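Local coordinates for protein sniffer CG10964-PA (Drosophila melanogaster, PDB 1SNY) that probably works as an NADPH-dependent carbonyl reductase of the short-chain dehydrogenase/reductase family, holding its NADP cofactor against a Rossmann fold, at residues A[50-56]-A[74-80]; A[98-104]-A[148-152]; A[170-176]-A[193-197]. All coordinates share one frame; numbering follows the deposited sequence.

How the interactions relate
The three contacts sample different parts of one Rossmann fold. Interactions 1 and 3 both reach the central parallel sheet and both touch NADP, yet their centres lie about 23 Å apart, on opposite sides of the chain's centre: interaction 1 holds the adenine and 2'-phosphate end, interaction 3 the nicotinamide ribose. Interaction 2 sits away from the cofactor, where the loop 98-104 meets helix 124-155. It touches interaction 1 through T98, whose CG2 is 3.9 Å from CE1 of F52; the centres of interactions 1 and 2 are about 17 Å apart. Interactions 2 and 3 do not touch, their nearest atoms being about 9 Å apart, although helix 124-155 leads on to strand 167-171.

Interaction 1: residues A[50-56]-A[74-80]; sequences HLFTTCR and IHILEID. With NAP (NADP nicotinamide-adenine-dinucleotide phosphate), chain B.
Strands 50-55 and 74-78 run parallel, their axes 4.6 Å apart at closest approach and inclined by 27°, and pair in register from L51 with I74 to C55 with E78. The backbone bonds alternate in the usual parallel manner, L51 O taking H75 N and H75 O taking T53 N. H75 O is gripped twice, because T53 OG1 also donates to it at 3.2 Å, from above the carbonyl plane; chi1 of 62° sets that hydroxyl between the backbone N and carbonyl carbon.

The face bearing F52, H75, T54 and L77 opens with an aromatic cluster. The H75 ring lies over one face of F52 in an offset stack, planes 22° apart and centroids 4.9 Å apart, while its NE2 meets H50 ND1 at 3.2 Å in a hydrogen bond near the plane of the H50 ring. L77 CD1 extends the patch, 3.8 Å from F52 CD2.

At the carboxyl ends, as expected of a beta-alpha-beta unit in a Rossmann fold, the strands give way to cofactor-binding loops. R56 lays one guanidinium face against the adenine and donates from NE to O2X of the 2'-phosphate at 3.0 Å and from NH2 to O3X. D80 OD1 reaches the guanidinium edge through a weak, 3.4 Å salt bridge from NH1 and has a second partner in R82; its OD2 takes a weak bond from the adenine amino group N6A. The phosphate thus receives two arginine N-H groups, consistent with preference for NADP over NAD, while D80 links R56 to the adenine its guanidinium covers, though through weak bonds.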
# COMPACT_ATOMS: atom_id res chain seq x y z
N HIS A 50 14.06 -19.08 -23.02
CA HIS A 50 13.52 -17.80 -23.42
C HIS A 50 13.61 -16.84 -22.25
O HIS A 50 12.94 -17.02 -21.22
CB HIS A 50 12.07 -17.95 -23.87
CG HIS A 50 11.89 -18.87 -25.04
ND1 HIS A 50 12.48 -18.65 -26.26
CD2 HIS A 50 11.18 -20.02 -25.16
CE1 HIS A 50 12.14 -19.62 -27.09
NE2 HIS A 50 11.35 -20.46 -26.45
N LEU A 51 14.44 -15.82 -22.40
CA LEU A 51 14.64 -14.82 -21.37
C LEU A 51 14.12 -13.49 -21.91
O LEU A 51 14.85 -12.79 -22.61
CB LEU A 51 16.13 -14.71 -21.03
CG LEU A 51 16.57 -14.22 -19.65
CD1 LEU A 51 18.09 -14.26 -19.58
CD2 LEU A 51 16.06 -12.81 -19.37
N PHE A 52 12.87 -13.16 -21.61
CA PHE A 52 12.29 -11.89 -22.06
C PHE A 52 12.68 -10.77 -21.12
O PHE A 52 12.56 -10.89 -19.89
CB PHE A 52 10.76 -11.97 -22.15
CG PHE A 52 10.26 -13.03 -23.08
CD1 PHE A 52 10.18 -14.36 -22.67
CD2 PHE A 52 9.91 -12.71 -24.39
CE1 PHE A 52 9.75 -15.35 -23.54
CE2 PHE A 52 9.48 -13.70 -25.27
CZ PHE A 52 9.40 -15.02 -24.85
N THR A 53 13.16 -9.68 -21.70
CA THR A 53 13.61 -8.53 -20.93
C THR A 53 13.00 -7.25 -21.48
O THR A 53 13.04 -7.00 -22.69
CB THR A 53 15.13 -8.38 -21.01
OG1 THR A 53 15.52 -8.16 -22.37
CG2 THR A 53 15.81 -9.63 -20.50
N THR A 54 12.43 -6.44 -20.60
CA THR A 54 11.84 -5.18 -21.01
C THR A 54 12.78 -4.04 -20.67
O THR A 54 13.65 -4.16 -19.80
CB THR A 54 10.51 -4.90 -20.30
OG1 THR A 54 10.76 -4.61 -18.92
CG2 THR A 54 9.58 -6.09 -20.40
N CYS A 55 12.60 -2.92 -21.36
CA CYS A 55 13.38 -1.72 -21.13
C CYS A 55 12.66 -0.64 -21.92
O CYS A 55 12.02 -0.95 -22.92
CB CYS A 55 14.84 -1.88 -21.59
SG CYS A 55 15.11 -2.06 -23.37
N ARG A 56 12.75 0.60 -21.47
CA ARG A 56 12.05 1.69 -22.14
C ARG A 56 12.74 2.25 -23.38
O ARG A 56 12.07 2.76 -24.28
CB ARG A 56 11.77 2.81 -21.14
CG ARG A 56 10.81 2.39 -20.04
CD ARG A 56 10.29 3.57 -19.25
NE ARG A 56 11.29 4.12 -18.34
CZ ARG A 56 11.05 5.13 -17.50
NH1 ARG A 56 9.85 5.70 -17.47
NH2 ARG A 56 12.01 5.56 -16.70
N ILE A 74 18.03 -14.51 -25.22
CA ILE A 74 17.57 -13.23 -24.70
C ILE A 74 16.62 -12.59 -25.72
O ILE A 74 16.91 -12.57 -26.91
CB ILE A 74 18.75 -12.26 -24.44
CG1 ILE A 74 19.63 -12.81 -23.30
CG2 ILE A 74 18.22 -10.88 -24.09
CD1 ILE A 74 20.82 -11.91 -22.96
N HIS A 75 15.49 -12.09 -25.24
CA HIS A 75 14.51 -11.43 -26.09
C HIS A 75 14.23 -10.05 -25.50
O HIS A 75 13.77 -9.94 -24.36
CB HIS A 75 13.20 -12.22 -26.12
CG HIS A 75 13.33 -13.60 -26.68
ND1 HIS A 75 13.32 -13.86 -28.04
CD2 HIS A 75 13.48 -14.80 -26.07
CE1 HIS A 75 13.46 -15.16 -28.24
NE2 HIS A 75 13.56 -15.75 -27.06
N ILE A 76 14.52 -9.00 -26.26
CA ILE A 76 14.29 -7.65 -25.78
C ILE A 76 12.94 -7.11 -26.24
O ILE A 76 12.65 -7.08 -27.44
CB ILE A 76 15.40 -6.69 -26.24
CG1 ILE A 76 16.76 -7.21 -25.78
CG2 ILE A 76 15.14 -5.29 -25.69
CD1 ILE A 76 17.93 -6.32 -26.15
N LEU A 77 12.12 -6.70 -25.29
CA LEU A 77 10.80 -6.15 -25.58
C LEU A 77 10.81 -4.71 -25.08
O LEU A 77 11.17 -4.45 -23.93
CB LEU A 77 9.72 -6.95 -24.84
CG LEU A 77 9.70 -8.46 -25.07
CD1 LEU A 77 8.72 -9.13 -24.11
CD2 LEU A 77 9.33 -8.76 -26.50
N GLU A 78 10.44 -3.77 -25.95
CA GLU A 78 10.44 -2.36 -25.56
C GLU A 78 9.04 -1.90 -25.17
O GLU A 78 8.08 -2.06 -25.93
CB GLU A 78 11.00 -1.50 -26.69
CG GLU A 78 11.16 -0.03 -26.30
CD GLU A 78 11.89 0.78 -27.36
OE1 GLU A 78 13.13 0.65 -27.46
OE2 GLU A 78 11.22 1.54 -28.09
N ILE A 79 8.94 -1.30 -23.99
CA ILE A 79 7.65 -0.84 -23.49
C ILE A 79 7.81 -0.02 -22.22
O ILE A 79 8.76 -0.21 -21.46
CB ILE A 79 6.74 -2.05 -23.17
CG1 ILE A 79 5.46 -1.60 -22.46
CG2 ILE A 79 7.50 -3.05 -22.29
CD1 ILE A 79 4.50 -2.73 -22.16
N ASP A 80 6.89 0.92 -22.01
CA ASP A 80 6.90 1.71 -20.78
C ASP A 80 5.70 1.13 -20.02
O ASP A 80 4.55 1.34 -20.40
CB ASP A 80 6.69 3.20 -21.06
CG ASP A 80 6.76 4.04 -19.78
OD1 ASP A 80 7.39 5.12 -19.79
OD2 ASP A 80 6.17 3.61 -18.77
PA NAP B . 17.26 1.14 -10.59
O1A NAP B . 16.77 2.46 -10.49
O2A NAP B . 18.70 0.76 -10.84
O5B NAP B . 16.43 0.35 -11.70
C5B NAP B . 14.99 0.52 -11.78
C4B NAP B . 14.67 -0.22 -13.11
O4B NAP B . 13.19 -0.12 -13.30
C3B NAP B . 15.25 0.45 -14.40
O3B NAP B . 15.58 -0.61 -15.31
C2B NAP B . 14.10 1.33 -14.86
O2B NAP B . 14.12 1.74 -16.22
C1B NAP B . 12.87 0.45 -14.55
N9A NAP B . 11.68 1.30 -14.54
C8A NAP B . 11.29 2.34 -13.72
N7A NAP B . 10.12 2.87 -14.05
C5A NAP B . 9.73 2.12 -15.15
C6A NAP B . 8.57 2.21 -15.95
N6A NAP B . 7.55 3.09 -15.81
N1A NAP B . 8.45 1.30 -17.01
C2A NAP B . 9.45 0.34 -17.25
N3A NAP B . 10.60 0.23 -16.49
C4A NAP B . 10.69 1.14 -15.45
O3 NAP B . 16.88 0.36 -9.27
PN NAP B . 17.17 -1.10 -8.76
O1N NAP B . 17.97 -1.07 -7.53
O2N NAP B . 17.74 -1.85 -9.92
O5D NAP B . 15.72 -1.61 -8.36
C5D NAP B . 15.24 -2.92 -8.82
C4D NAP B . 14.06 -3.32 -7.95
O4D NAP B . 14.53 -3.70 -6.63
C3D NAP B . 13.00 -2.20 -7.69
O3D NAP B . 11.66 -2.75 -7.75
C2D NAP B . 13.39 -1.68 -6.32
O2D NAP B . 12.34 -1.02 -5.65
C1D NAP B . 13.81 -2.92 -5.62
N1N NAP B . 14.79 -2.78 -4.52
C2N NAP B . 16.12 -2.26 -4.66
C3N NAP B . 16.92 -2.20 -3.51
C7N NAP B . 18.35 -1.66 -3.60
O7N NAP B . 18.99 -1.63 -2.56
N7N NAP B . 18.85 -1.24 -4.73
C4N NAP B . 16.41 -2.65 -2.20
C5N NAP B . 15.09 -3.15 -2.13
C6N NAP B . 14.27 -3.22 -3.28
P2B NAP B . 14.83 3.13 -16.74
O1X NAP B . 16.33 2.83 -16.82
O2X NAP B . 14.17 3.30 -18.07
O3X NAP B . 14.52 4.20 -15.70

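Interaction 2: residues A[98-104]-A[148-152]; sequences TKDQGLN and LLKKA
G102 and L103 press against A152 and L148 where the Rossmann fold passes from helix 87-98 through a tight loop into strand 105-108, alongside helix 124-155. At K99 the chain leaves helical backbone angles, with positive phi, and G102, also at positive phi, brings its CA to 3.3 Å from L148 O and to 4.0 Å from K151 CB. With no side chain in the way, G102 lets the loop backbone lie directly on the helix, its CA 4.3 Å from A152 CA.

Next to it the leucines touch through their CB atoms, L103 CB lying 3.7 Å from L148 CB. L149 sends CD2 to L103 O, and A152 CB sits over one face of the same carbonyl, 3.2 Å from L103 O, which is buried without a polar partner in the model.

The solvent side is looser. D100 and Q101 turn their side chains from the helix and bond to each other, Q101 NE2 to D100 OD2, while K151 stretches past the loop, its chain extended beyond CG, to a salt bridge with E95. Back in the packed part, L148 O serves two donors from opposite faces of its carbonyl plane: A152 N, in the helix's own bond, and L103 N at 3.0 Å.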
# COMPACT_ATOMS: atom_id res chain seq x y z
N THR A 98 6.65 -18.68 -26.89
CA THR A 98 6.52 -19.83 -25.99
C THR A 98 5.43 -20.81 -26.38
O THR A 98 5.59 -22.02 -26.23
CB THR A 98 6.25 -19.36 -24.55
OG1 THR A 98 5.00 -18.67 -24.49
CG2 THR A 98 7.36 -18.43 -24.07
N LYS A 99 4.31 -20.29 -26.87
CA LYS A 99 3.18 -21.11 -27.29
C LYS A 99 2.59 -21.94 -26.15
O LYS A 99 2.33 -21.43 -25.06
CB LYS A 99 3.62 -22.03 -28.44
CG LYS A 99 4.23 -21.29 -29.61
CD LYS A 99 4.74 -22.24 -30.68
CE LYS A 99 5.51 -21.50 -31.77
NZ LYS A 99 5.99 -22.43 -32.83
N ASP A 100 2.38 -23.23 -26.41
CA ASP A 100 1.79 -24.14 -25.43
C ASP A 100 2.60 -24.37 -24.16
O ASP A 100 2.16 -25.07 -23.27
CB ASP A 100 1.51 -25.50 -26.08
CG ASP A 100 2.78 -26.18 -26.55
OD1 ASP A 100 3.47 -25.61 -27.43
OD2 ASP A 100 3.08 -27.28 -26.04
N GLN A 101 3.80 -23.79 -24.09
CA GLN A 101 4.60 -23.96 -22.89
C GLN A 101 4.38 -22.82 -21.89
O GLN A 101 4.83 -22.90 -20.75
CB GLN A 101 6.09 -24.06 -23.24
CG GLN A 101 6.46 -25.39 -23.86
CD GLN A 101 5.94 -26.57 -23.03
OE1 GLN A 101 6.38 -26.79 -21.91
NE2 GLN A 101 4.99 -27.31 -23.59
N GLY A 102 3.68 -21.78 -22.34
CA GLY A 102 3.40 -20.63 -21.48
C GLY A 102 4.63 -19.91 -20.95
O GLY A 102 5.72 -20.05 -21.49
N LEU A 103 4.44 -19.14 -19.88
CA LEU A 103 5.52 -18.39 -19.26
C LEU A 103 5.71 -18.94 -17.85
O LEU A 103 4.77 -18.92 -17.05
CB LEU A 103 5.15 -16.92 -19.16
CG LEU A 103 6.17 -15.99 -18.50
CD1 LEU A 103 7.38 -15.86 -19.41
CD2 LEU A 103 5.54 -14.63 -18.24
N ASN A 104 6.90 -19.43 -17.54
CA ASN A 104 7.13 -19.97 -16.20
C ASN A 104 7.25 -18.91 -15.12
O ASN A 104 6.77 -19.10 -14.01
CB ASN A 104 8.39 -20.83 -16.16
CG ASN A 104 8.31 -21.99 -17.10
OD1 ASN A 104 8.98 -22.01 -18.13
ND2 ASN A 104 7.48 -22.98 -16.76
N LEU A 148 -0.70 -17.01 -19.71
CA LEU A 148 0.59 -17.63 -19.98
C LEU A 148 1.11 -18.41 -18.76
O LEU A 148 1.67 -19.50 -18.91
CB LEU A 148 1.63 -16.58 -20.36
CG LEU A 148 1.53 -16.04 -21.80
CD1 LEU A 148 2.38 -14.81 -21.96
CD2 LEU A 148 1.96 -17.12 -22.77
N LEU A 149 0.94 -17.84 -17.58
CA LEU A 149 1.40 -18.49 -16.35
C LEU A 149 0.61 -19.77 -16.06
O LEU A 149 1.16 -20.75 -15.56
CB LEU A 149 1.28 -17.51 -15.16
CG LEU A 149 2.27 -16.33 -15.13
CD1 LEU A 149 1.81 -15.31 -14.11
CD2 LEU A 149 3.69 -16.84 -14.81
N LYS A 150 -0.68 -19.76 -16.38
CA LYS A 150 -1.51 -20.93 -16.15
C LYS A 150 -1.17 -22.03 -17.13
O LYS A 150 -1.23 -23.21 -16.79
CB LYS A 150 -2.99 -20.56 -16.25
CG LYS A 150 -3.47 -19.69 -15.11
CD LYS A 150 -4.92 -19.28 -15.29
CE LYS A 150 -5.40 -18.42 -14.12
NZ LYS A 150 -6.77 -17.88 -14.38
N LYS A 151 -0.84 -21.66 -18.37
CA LYS A 151 -0.49 -22.67 -19.36
C LYS A 151 0.80 -23.36 -18.92
O LYS A 151 0.92 -24.58 -19.02
CB LYS A 151 -0.28 -22.03 -20.74
CG LYS A 151 -1.56 -21.53 -21.37
CD LYS A 151 -1.31 -20.95 -22.75
CE LYS A 151 -2.60 -20.45 -23.37
NZ LYS A 151 -2.36 -19.85 -24.71
N ALA A 152 1.75 -22.57 -18.42
CA ALA A 152 3.02 -23.11 -17.96
C ALA A 152 2.79 -23.99 -16.74
O ALA A 152 3.40 -25.05 -16.61
CB ALA A 152 3.98 -21.99 -17.62

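Interaction 3: residues A[170-176]-A[193-197]; sequences NMSSILG and KSALN. With NAP (NADP nicotinamide-adenine-dinucleotide phosphate), chain B.
The K193 side chain runs along the backbone of S172 and S173, in the loop that follows strand 167-171. A bend at chi2 (-59°) carries CD past S172, 4.0 Å from S172 CA, and the rest of the chain on towards M171 O, which NZ meets at 2.9 Å. Nearer the helix, K193 CG lies 4.0 Å from S173 CB. The ammonium also donates to the nicotinamide ribose, to O3D at 3.1 Å and more weakly to O2D. One lysine therefore ties a strand end to both ribose hydroxyls, consistent with the lysine of the Tyr-x-x-x-Lys motif of short-chain dehydrogenases, with Y189 one turn earlier on the same helix.

Farther along the helix N197 meets S172: S172 OG donates to N197 OD1 at 2.8 Å, from above the plane of the amide carbonyl, and S216 bonds to that same oxygen. L196 crosses N170 obliquely, its CD1 3.9 Å from N170 CG.

Where the loop turns back, S194 OG donates to G176 O at 2.7 Å, and a water joins that carbonyl to N197 ND2. S173 closes an ST turn by accepting from L175 N.

Strand 167-171 thus continues into its loop against helix 187-207, with strand 213-217 beside N170 and S172, helix 124-155 packing on K193 and L196, and A198 of the second subunit packing on S194.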
# COMPACT_ATOMS: atom_id res chain seq x y z
N ASN A 170 7.63 -10.77 -7.04
CA ASN A 170 7.53 -9.32 -6.97
C ASN A 170 8.70 -8.76 -6.19
O ASN A 170 8.87 -9.04 -5.01
CB ASN A 170 6.24 -8.88 -6.28
CG ASN A 170 5.01 -9.20 -7.10
OD1 ASN A 170 5.00 -9.01 -8.32
ND2 ASN A 170 3.97 -9.70 -6.44
N MSE A 171 9.52 -7.96 -6.86
CA MSE A 171 10.66 -7.38 -6.18
C MSE A 171 10.13 -6.33 -5.22
O MSE A 171 9.61 -5.31 -5.65
CB MSE A 171 11.63 -6.75 -7.18
CG MSE A 171 13.01 -6.51 -6.58
SE MSE A 171 14.01 -8.13 -6.17
CE MSE A 171 12.63 -9.41 -5.77
N SER A 172 10.24 -6.61 -3.93
CA SER A 172 9.75 -5.68 -2.91
C SER A 172 10.94 -5.03 -2.21
O SER A 172 12.00 -4.90 -2.79
CB SER A 172 8.87 -6.43 -1.91
OG SER A 172 8.20 -5.53 -1.03
N SER A 173 10.76 -4.63 -0.96
CA SER A 173 11.84 -3.99 -0.19
C SER A 173 11.60 -4.13 1.31
O SER A 173 10.45 -4.16 1.74
CB SER A 173 11.93 -2.50 -0.53
OG SER A 173 12.72 -1.83 0.43
N ILE A 174 12.68 -4.20 2.09
CA ILE A 174 12.53 -4.33 3.54
C ILE A 174 11.87 -3.08 4.10
O ILE A 174 11.26 -3.10 5.17
CB ILE A 174 13.91 -4.55 4.24
CG1 ILE A 174 13.70 -4.92 5.71
CG2 ILE A 174 14.73 -3.28 4.16
CD1 ILE A 174 13.08 -6.29 5.93
N LEU A 175 11.97 -1.98 3.36
CA LEU A 175 11.35 -0.72 3.78
C LEU A 175 9.84 -0.87 3.70
O LEU A 175 9.09 -0.04 4.23
CB LEU A 175 11.80 0.44 2.89
CG LEU A 175 13.31 0.75 2.87
CD1 LEU A 175 13.57 1.94 1.97
CD2 LEU A 175 13.79 1.04 4.28
N GLY A 176 9.39 -1.94 3.04
CA GLY A 176 7.98 -2.21 2.93
C GLY A 176 7.52 -3.00 4.14
O GLY A 176 6.34 -3.28 4.30
N LYS A 193 5.52 -0.33 -1.57
CA LYS A 193 6.06 -1.67 -1.38
C LYS A 193 5.21 -2.47 -0.39
O LYS A 193 5.07 -3.67 -0.54
CB LYS A 193 7.53 -1.59 -0.93
CG LYS A 193 8.48 -1.03 -2.00
CD LYS A 193 8.46 -1.86 -3.29
CE LYS A 193 9.71 -1.58 -4.13
NZ LYS A 193 9.77 -2.43 -5.35
N SER A 194 4.65 -1.81 0.62
CA SER A 194 3.77 -2.53 1.54
C SER A 194 2.52 -2.89 0.76
O SER A 194 1.91 -3.93 0.98
CB SER A 194 3.39 -1.68 2.77
OG SER A 194 4.51 -1.46 3.59
N ALA A 195 2.12 -2.03 -0.18
CA ALA A 195 0.95 -2.32 -1.00
C ALA A 195 1.25 -3.50 -1.93
O ALA A 195 0.40 -4.35 -2.16
CB ALA A 195 0.54 -1.08 -1.82
N LEU A 196 2.46 -3.53 -2.49
CA LEU A 196 2.86 -4.62 -3.38
C LEU A 196 2.81 -5.92 -2.59
O LEU A 196 2.36 -6.94 -3.09
CB LEU A 196 4.29 -4.39 -3.90
CG LEU A 196 4.88 -5.46 -4.83
CD1 LEU A 196 4.04 -5.55 -6.10
CD2 LEU A 196 6.33 -5.12 -5.13
N ASN A 197 3.27 -5.88 -1.34
CA ASN A 197 3.24 -7.08 -0.51
C ASN A 197 1.83 -7.61 -0.31
O ASN A 197 1.60 -8.82 -0.39
CB ASN A 197 3.88 -6.80 0.85
CG ASN A 197 5.40 -6.73 0.78
OD1 ASN A 197 6.00 -7.10 -0.23
ND2 ASN A 197 6.02 -6.25 1.86
PA NAP B . 17.26 1.14 -10.59
O1A NAP B . 16.77 2.46 -10.49
O2A NAP B . 18.70 0.76 -10.84
O5B NAP B . 16.43 0.35 -11.70
C5B NAP B . 14.99 0.52 -11.78
C4B NAP B . 14.67 -0.22 -13.11
O4B NAP B . 13.19 -0.12 -13.30
C3B NAP B . 15.25 0.45 -14.40
O3B NAP B . 15.58 -0.61 -15.31
C2B NAP B . 14.10 1.33 -14.86
O2B NAP B . 14.12 1.74 -16.22
C1B NAP B . 12.87 0.45 -14.55
N9A NAP B . 11.68 1.30 -14.54
C8A NAP B . 11.29 2.34 -13.72
N7A NAP B . 10.12 2.87 -14.05
C5A NAP B . 9.73 2.12 -15.15
C6A NAP B . 8.57 2.21 -15.95
N6A NAP B . 7.55 3.09 -15.81
N1A NAP B . 8.45 1.30 -17.01
C2A NAP B . 9.45 0.34 -17.25
N3A NAP B . 10.60 0.23 -16.49
C4A NAP B . 10.69 1.14 -15.45
O3 NAP B . 16.88 0.36 -9.27
PN NAP B . 17.17 -1.10 -8.76
O1N NAP B . 17.97 -1.07 -7.53
O2N NAP B . 17.74 -1.85 -9.92
O5D NAP B . 15.72 -1.61 -8.36
C5D NAP B . 15.24 -2.92 -8.82
C4D NAP B . 14.06 -3.32 -7.95
O4D NAP B . 14.53 -3.70 -6.63
C3D NAP B . 13.00 -2.20 -7.69
O3D NAP B . 11.66 -2.75 -7.75
C2D NAP B . 13.39 -1.68 -6.32
O2D NAP B . 12.34 -1.02 -5.65
C1D NAP B . 13.81 -2.92 -5.62
N1N NAP B . 14.79 -2.78 -4.52
C2N NAP B . 16.12 -2.26 -4.66
C3N NAP B . 16.92 -2.20 -3.51
C7N NAP B . 18.35 -1.66 -3.60
O7N NAP B . 18.99 -1.63 -2.56
N7N NAP B . 18.85 -1.24 -4.73
C4N NAP B . 16.41 -2.65 -2.20
C5N NAP B . 15.09 -3.15 -2.13
C6N NAP B . 14.27 -3.22 -3.28
P2B NAP B . 14.83 3.13 -16.74
O1X NAP B . 16.33 2.83 -16.82
O2X NAP B . 14.17 3.30 -18.07
O3X NAP B . 14.52 4.20 -15.70
O HOH W 1 6.38 0.12 5.16
O HOH W 2 4.50 -5.30 4.08